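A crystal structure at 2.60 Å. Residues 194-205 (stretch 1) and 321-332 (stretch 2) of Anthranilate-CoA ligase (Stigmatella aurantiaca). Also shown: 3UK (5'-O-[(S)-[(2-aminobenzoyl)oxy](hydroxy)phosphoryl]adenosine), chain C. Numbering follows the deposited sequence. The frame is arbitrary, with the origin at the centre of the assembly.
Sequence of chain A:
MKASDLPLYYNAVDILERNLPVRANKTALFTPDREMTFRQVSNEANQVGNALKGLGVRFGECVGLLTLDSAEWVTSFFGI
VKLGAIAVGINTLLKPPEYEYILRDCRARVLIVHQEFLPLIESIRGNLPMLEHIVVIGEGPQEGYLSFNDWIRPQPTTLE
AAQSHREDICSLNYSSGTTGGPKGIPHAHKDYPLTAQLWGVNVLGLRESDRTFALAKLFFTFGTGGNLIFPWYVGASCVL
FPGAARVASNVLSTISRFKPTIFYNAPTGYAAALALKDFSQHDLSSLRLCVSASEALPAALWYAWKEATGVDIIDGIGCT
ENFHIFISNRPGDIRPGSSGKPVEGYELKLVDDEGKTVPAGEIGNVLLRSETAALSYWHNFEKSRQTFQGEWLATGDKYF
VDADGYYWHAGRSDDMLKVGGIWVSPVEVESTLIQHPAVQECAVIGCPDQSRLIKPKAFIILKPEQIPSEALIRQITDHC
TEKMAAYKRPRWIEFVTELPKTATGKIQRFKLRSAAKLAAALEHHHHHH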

# COMPACT_ATOMS: atom_id res chain seq x y z
N LEU A 194 -3.97 -4.94 -16.27
CA LEU A 194 -4.07 -6.31 -15.80
C LEU A 194 -4.54 -6.39 -14.35
O LEU A 194 -5.48 -7.13 -14.04
N THR A 195 -3.89 -5.64 -13.47
CA THR A 195 -4.30 -5.60 -12.07
C THR A 195 -5.68 -4.96 -11.92
O THR A 195 -6.47 -5.34 -11.06
N ALA A 196 -5.97 -3.99 -12.78
CA ALA A 196 -7.25 -3.30 -12.76
C ALA A 196 -8.39 -4.25 -13.12
O ALA A 196 -9.50 -4.12 -12.61
N GLN A 197 -8.10 -5.20 -14.00
CA GLN A 197 -9.09 -6.17 -14.44
C GLN A 197 -9.17 -7.35 -13.48
O GLN A 197 -10.26 -7.72 -13.02
N LEU A 198 -8.02 -7.94 -13.17
CA LEU A 198 -7.96 -9.16 -12.37
C LEU A 198 -8.53 -9.00 -10.96
O LEU A 198 -9.19 -9.91 -10.45
N TRP A 199 -8.28 -7.86 -10.33
CA TRP A 199 -8.80 -7.63 -8.98
C TRP A 199 -9.85 -6.52 -8.93
O TRP A 199 -10.92 -6.70 -8.36
N GLY A 200 -9.53 -5.37 -9.53
CA GLY A 200 -10.41 -4.22 -9.50
C GLY A 200 -11.81 -4.50 -10.01
O GLY A 200 -12.80 -4.07 -9.40
N VAL A 201 -11.90 -5.23 -11.11
CA VAL A 201 -13.19 -5.55 -11.72
C VAL A 201 -13.69 -6.93 -11.31
O VAL A 201 -14.79 -7.07 -10.79
N ASN A 202 -12.86 -7.95 -11.54
CA ASN A 202 -13.26 -9.33 -11.32
C ASN A 202 -13.52 -9.70 -9.86
O ASN A 202 -14.28 -10.62 -9.58
N VAL A 203 -12.89 -8.98 -8.94
CA VAL A 203 -13.00 -9.32 -7.52
C VAL A 203 -13.74 -8.25 -6.72
O VAL A 203 -14.75 -8.53 -6.07
N LEU A 204 -13.23 -7.02 -6.76
CA LEU A 204 -13.84 -5.92 -6.02
C LEU A 204 -15.18 -5.53 -6.65
O LEU A 204 -16.14 -5.23 -5.94
N GLY A 205 -15.23 -5.54 -7.98
CA GLY A 205 -16.45 -5.22 -8.69
C GLY A 205 -16.62 -3.73 -8.92
O GLY A 205 -17.74 -3.21 -8.87
N GLU A 321 5.71 -5.81 -5.48
CA GLU A 321 6.29 -6.66 -6.51
C GLU A 321 5.23 -7.17 -7.49
O GLU A 321 5.52 -7.41 -8.66
N ASN A 322 4.01 -7.32 -7.00
CA ASN A 322 2.89 -7.76 -7.83
C ASN A 322 1.99 -6.59 -8.19
O ASN A 322 0.98 -6.75 -8.89
N PHE A 323 2.34 -5.40 -7.71
CA PHE A 323 1.54 -4.21 -7.97
C PHE A 323 0.35 -4.13 -7.02
O PHE A 323 0.20 -3.15 -6.28
N HIS A 324 -0.49 -5.16 -7.04
CA HIS A 324 -1.67 -5.20 -6.18
C HIS A 324 -2.08 -6.58 -5.67
O HIS A 324 -1.30 -7.53 -5.73
N ILE A 325 -3.31 -6.67 -5.18
CA ILE A 325 -3.81 -7.84 -4.46
C ILE A 325 -3.85 -9.13 -5.29
O ILE A 325 -4.31 -9.13 -6.43
N PHE A 326 -3.37 -10.22 -4.70
CA PHE A 326 -3.37 -11.52 -5.36
C PHE A 326 -4.20 -12.57 -4.60
O PHE A 326 -4.54 -13.62 -5.16
N ILE A 327 -4.50 -12.29 -3.34
CA ILE A 327 -5.44 -13.10 -2.56
C ILE A 327 -6.42 -12.16 -1.87
O ILE A 327 -6.00 -11.31 -1.08
N SER A 328 -7.71 -12.31 -2.14
CA SER A 328 -8.69 -11.37 -1.60
C SER A 328 -10.01 -12.02 -1.21
O SER A 328 -10.34 -13.12 -1.65
N ASN A 329 -10.77 -11.31 -0.38
CA ASN A 329 -12.15 -11.67 -0.10
C ASN A 329 -13.04 -11.06 -1.19
O ASN A 329 -12.56 -10.31 -2.03
N ARG A 330 -14.32 -11.40 -1.16
CA ARG A 330 -15.25 -10.93 -2.18
C ARG A 330 -16.55 -10.48 -1.53
O ARG A 330 -16.90 -10.97 -0.46
N PRO A 331 -17.27 -9.55 -2.18
CA PRO A 331 -18.56 -9.07 -1.67
C PRO A 331 -19.51 -10.21 -1.31
O PRO A 331 -20.28 -10.09 -0.35
N GLY A 332 -19.45 -11.30 -2.06
CA GLY A 332 -20.30 -12.45 -1.80
C GLY A 332 -19.67 -13.49 -0.89
O GLY A 332 -20.36 -14.36 -0.36

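A largely apolar, mostly buried contact sets one side of a helix against an irregular, turning segment, with Trp199 at its centre and one direct hydrogen bond across. Thr195 and Trp199 point toward stretch 2, whereas Val203 leaves its backbone sideways. Thr195 (chi1 p) brings OG1 to 3.1 Å from Phe323 CD2, and its CG2 lies 3.9 Å from Asn322 O. Trp199 (chi1 t, chi2 88°) has the largest area covered by the other stretch. Ile325 (m, t) lies over one face of its indole, with Ile325 CB 3.8 Å from the centroid of the five-membered ring and Ile325 CD1 3.5 Å from Trp199 CZ2. His324 CE1 approaches Trp199 CZ3 at 3.8 Å, the two rings meeting obliquely at 46°. At the indole edge, Trp199 NE1 donates to Ser328 OG (3.2 Å, 167°), a nearly straight bond that satisfies the buried N-H; Ser328 (t) in turn donates from OG to Asn329 O at 2.8 Å. Val203 (t) packs CG1 3.5 Å from Asn329 O and 3.8 Å from Arg330 CG, and lies over one face of the guanidinium. Pro331 CD closes on Val203 O at 3.4 Å. Water 1 donates to Asn202 O (2.9 Å) and weakly accepts from Arg330 NE (3.3 Å), bridging the stretches. The ligand 3UK places C29 over a face of His324, 3.7 Å from His324 CD2.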

# COMPACT_ATOMS: atom_id res chain seq x y z
CB LEU A 194 -2.74 -7.04 -15.96
CG LEU A 194 -2.43 -7.61 -17.35
CD1 LEU A 194 -1.02 -8.19 -17.39
CD2 LEU A 194 -3.45 -8.66 -17.73
CB THR A 195 -3.30 -4.84 -11.18
OG1 THR A 195 -3.06 -3.53 -11.73
CG2 THR A 195 -1.98 -5.59 -11.09
CB ALA A 196 -7.24 -2.10 -13.70
CB GLN A 197 -8.78 -6.66 -15.85
CG GLN A 197 -9.85 -7.57 -16.43
CD GLN A 197 -11.16 -6.84 -16.68
OE1 GLN A 197 -11.18 -5.76 -17.27
NE2 GLN A 197 -12.26 -7.42 -16.21
CB LEU A 198 -6.52 -9.69 -12.30
CG LEU A 198 -5.95 -10.25 -13.61
CD1 LEU A 198 -4.53 -10.75 -13.41
CD2 LEU A 198 -6.85 -11.35 -14.16
CB TRP A 199 -7.68 -7.32 -7.99
CG TRP A 199 -8.18 -7.16 -6.59
CD1 TRP A 199 -8.36 -8.14 -5.66
CD2 TRP A 199 -8.58 -5.93 -5.97
NE1 TRP A 199 -8.85 -7.61 -4.50
CE2 TRP A 199 -8.99 -6.25 -4.66
CE3 TRP A 199 -8.64 -4.60 -6.39
CZ2 TRP A 199 -9.45 -5.29 -3.76
CZ3 TRP A 199 -9.09 -3.64 -5.50
CH2 TRP A 199 -9.49 -3.99 -4.20
CB VAL A 201 -13.11 -5.47 -13.25
CG1 VAL A 201 -14.43 -5.89 -13.88
CG2 VAL A 201 -12.73 -4.07 -13.69
CB ASN A 202 -12.24 -10.29 -11.92
CG ASN A 202 -12.08 -10.11 -13.42
OD1 ASN A 202 -12.92 -9.50 -14.08
ND2 ASN A 202 -11.00 -10.66 -13.97
CB VAL A 203 -11.62 -9.57 -6.88
CG1 VAL A 203 -11.78 -9.92 -5.41
CG2 VAL A 203 -10.90 -10.68 -7.62
CB LEU A 204 -12.91 -4.71 -5.97
CG LEU A 204 -13.44 -3.52 -5.17
CD1 LEU A 204 -13.68 -3.92 -3.72
CD2 LEU A 204 -12.50 -2.34 -5.26
CB GLU A 321 7.04 -7.85 -5.89
CG GLU A 321 8.32 -7.48 -5.15
CD GLU A 321 8.08 -7.01 -3.73
OE1 GLU A 321 6.90 -6.85 -3.34
OE2 GLU A 321 9.07 -6.80 -3.00
CB ASN A 322 2.08 -8.83 -7.10
CG ASN A 322 1.06 -9.51 -8.00
OD1 ASN A 322 1.39 -9.94 -9.10
ND2 ASN A 322 -0.18 -9.60 -7.53
CB PHE A 323 1.07 -4.18 -9.42
CG PHE A 323 0.60 -2.83 -9.88
CD1 PHE A 323 1.52 -1.85 -10.23
CD2 PHE A 323 -0.75 -2.54 -9.97
CE1 PHE A 323 1.09 -0.61 -10.65
CE2 PHE A 323 -1.18 -1.30 -10.40
CZ PHE A 323 -0.26 -0.33 -10.74
CB HIS A 324 -2.84 -4.52 -6.91
CG HIS A 324 -3.70 -3.68 -6.01
ND1 HIS A 324 -4.86 -4.15 -5.44
CD2 HIS A 324 -3.55 -2.41 -5.57
CE1 HIS A 324 -5.40 -3.20 -4.69
NE2 HIS A 324 -4.62 -2.13 -4.76
CB ILE A 325 -5.20 -7.56 -3.85
CG1 ILE A 325 -5.12 -6.38 -2.88
CG2 ILE A 325 -5.75 -8.79 -3.16
CD1 ILE A 325 -6.42 -6.09 -2.15
CB PHE A 326 -1.94 -12.02 -5.60
CG PHE A 326 -1.05 -11.97 -4.39
CD1 PHE A 326 -0.88 -13.09 -3.59
CD2 PHE A 326 -0.38 -10.80 -4.05
CE1 PHE A 326 -0.06 -13.04 -2.47
CE2 PHE A 326 0.43 -10.75 -2.94
CZ PHE A 326 0.59 -11.87 -2.15
CB ILE A 327 -4.75 -13.93 -1.47
CG1 ILE A 327 -3.50 -14.63 -2.02
CG2 ILE A 327 -5.72 -14.94 -0.88
CD1 ILE A 327 -2.69 -15.33 -0.95
CB SER A 328 -8.96 -10.25 -2.60
OG SER A 328 -9.94 -9.35 -2.10
CB ASN A 329 -12.58 -11.16 1.27
CG ASN A 329 -11.88 -11.88 2.41
OD1 ASN A 329 -12.36 -12.90 2.89
ND2 ASN A 329 -10.75 -11.34 2.84
CB ARG A 330 -15.52 -12.05 -3.19
CG ARG A 330 -14.34 -12.36 -4.09
CD ARG A 330 -14.35 -13.81 -4.54
NE ARG A 330 -13.16 -14.14 -5.31
CZ ARG A 330 -11.98 -14.43 -4.78
NH1 ARG A 330 -11.83 -14.42 -3.46
NH2 ARG A 330 -10.95 -14.73 -5.56
CB PRO A 331 -19.11 -8.27 -2.85
CG PRO A 331 -17.89 -7.74 -3.53
CD PRO A 331 -16.86 -8.83 -3.40
C10 3UK C . 1.87 -7.57 3.78
C15 3UK C . -0.54 -8.17 4.07
C17 3UK C . -1.75 -9.66 5.44
C21 3UK C . 2.42 -8.86 3.24
C26 3UK C . 0.10 -3.91 -0.81
C28 3UK C . -2.25 -4.33 -1.13
O01 3UK C . 1.33 -3.63 1.26
C02 3UK C . 1.40 -3.93 0.08
O03 3UK C . 2.66 -3.93 -0.57
P04 3UK C . 4.02 -3.81 0.26
O05 3UK C . 5.21 -3.80 -0.74
O06 3UK C . 4.22 -5.04 1.27
C07 3UK C . 3.58 -6.30 1.00
C08 3UK C . 3.55 -7.09 2.27
O09 3UK C . 2.60 -6.51 3.19
N11 3UK C . 0.48 -7.45 3.47
C12 3UK C . -0.06 -6.60 2.54
N13 3UK C . -1.41 -6.77 2.54
C14 3UK C . -1.73 -7.74 3.48
N16 3UK C . -0.57 -9.12 5.04
N18 3UK C . -2.91 -9.30 4.92
C19 3UK C . -2.97 -8.36 3.96
N20 3UK C . -4.22 -7.98 3.41
O22 3UK C . 3.36 -9.40 4.15
C23 3UK C . 3.09 -8.47 2.01
O24 3UK C . 4.22 -9.33 1.76
O25 3UK C . 4.02 -2.50 1.03
C27 3UK C . -1.10 -4.35 -0.31
C29 3UK C . -2.17 -3.85 -2.48
C30 3UK C . -0.97 -3.42 -2.98
C31 3UK C . 0.18 -3.43 -2.16
N32 3UK C . 1.46 -2.96 -2.70
O HOH W 1 -14.95 -12.72 -7.67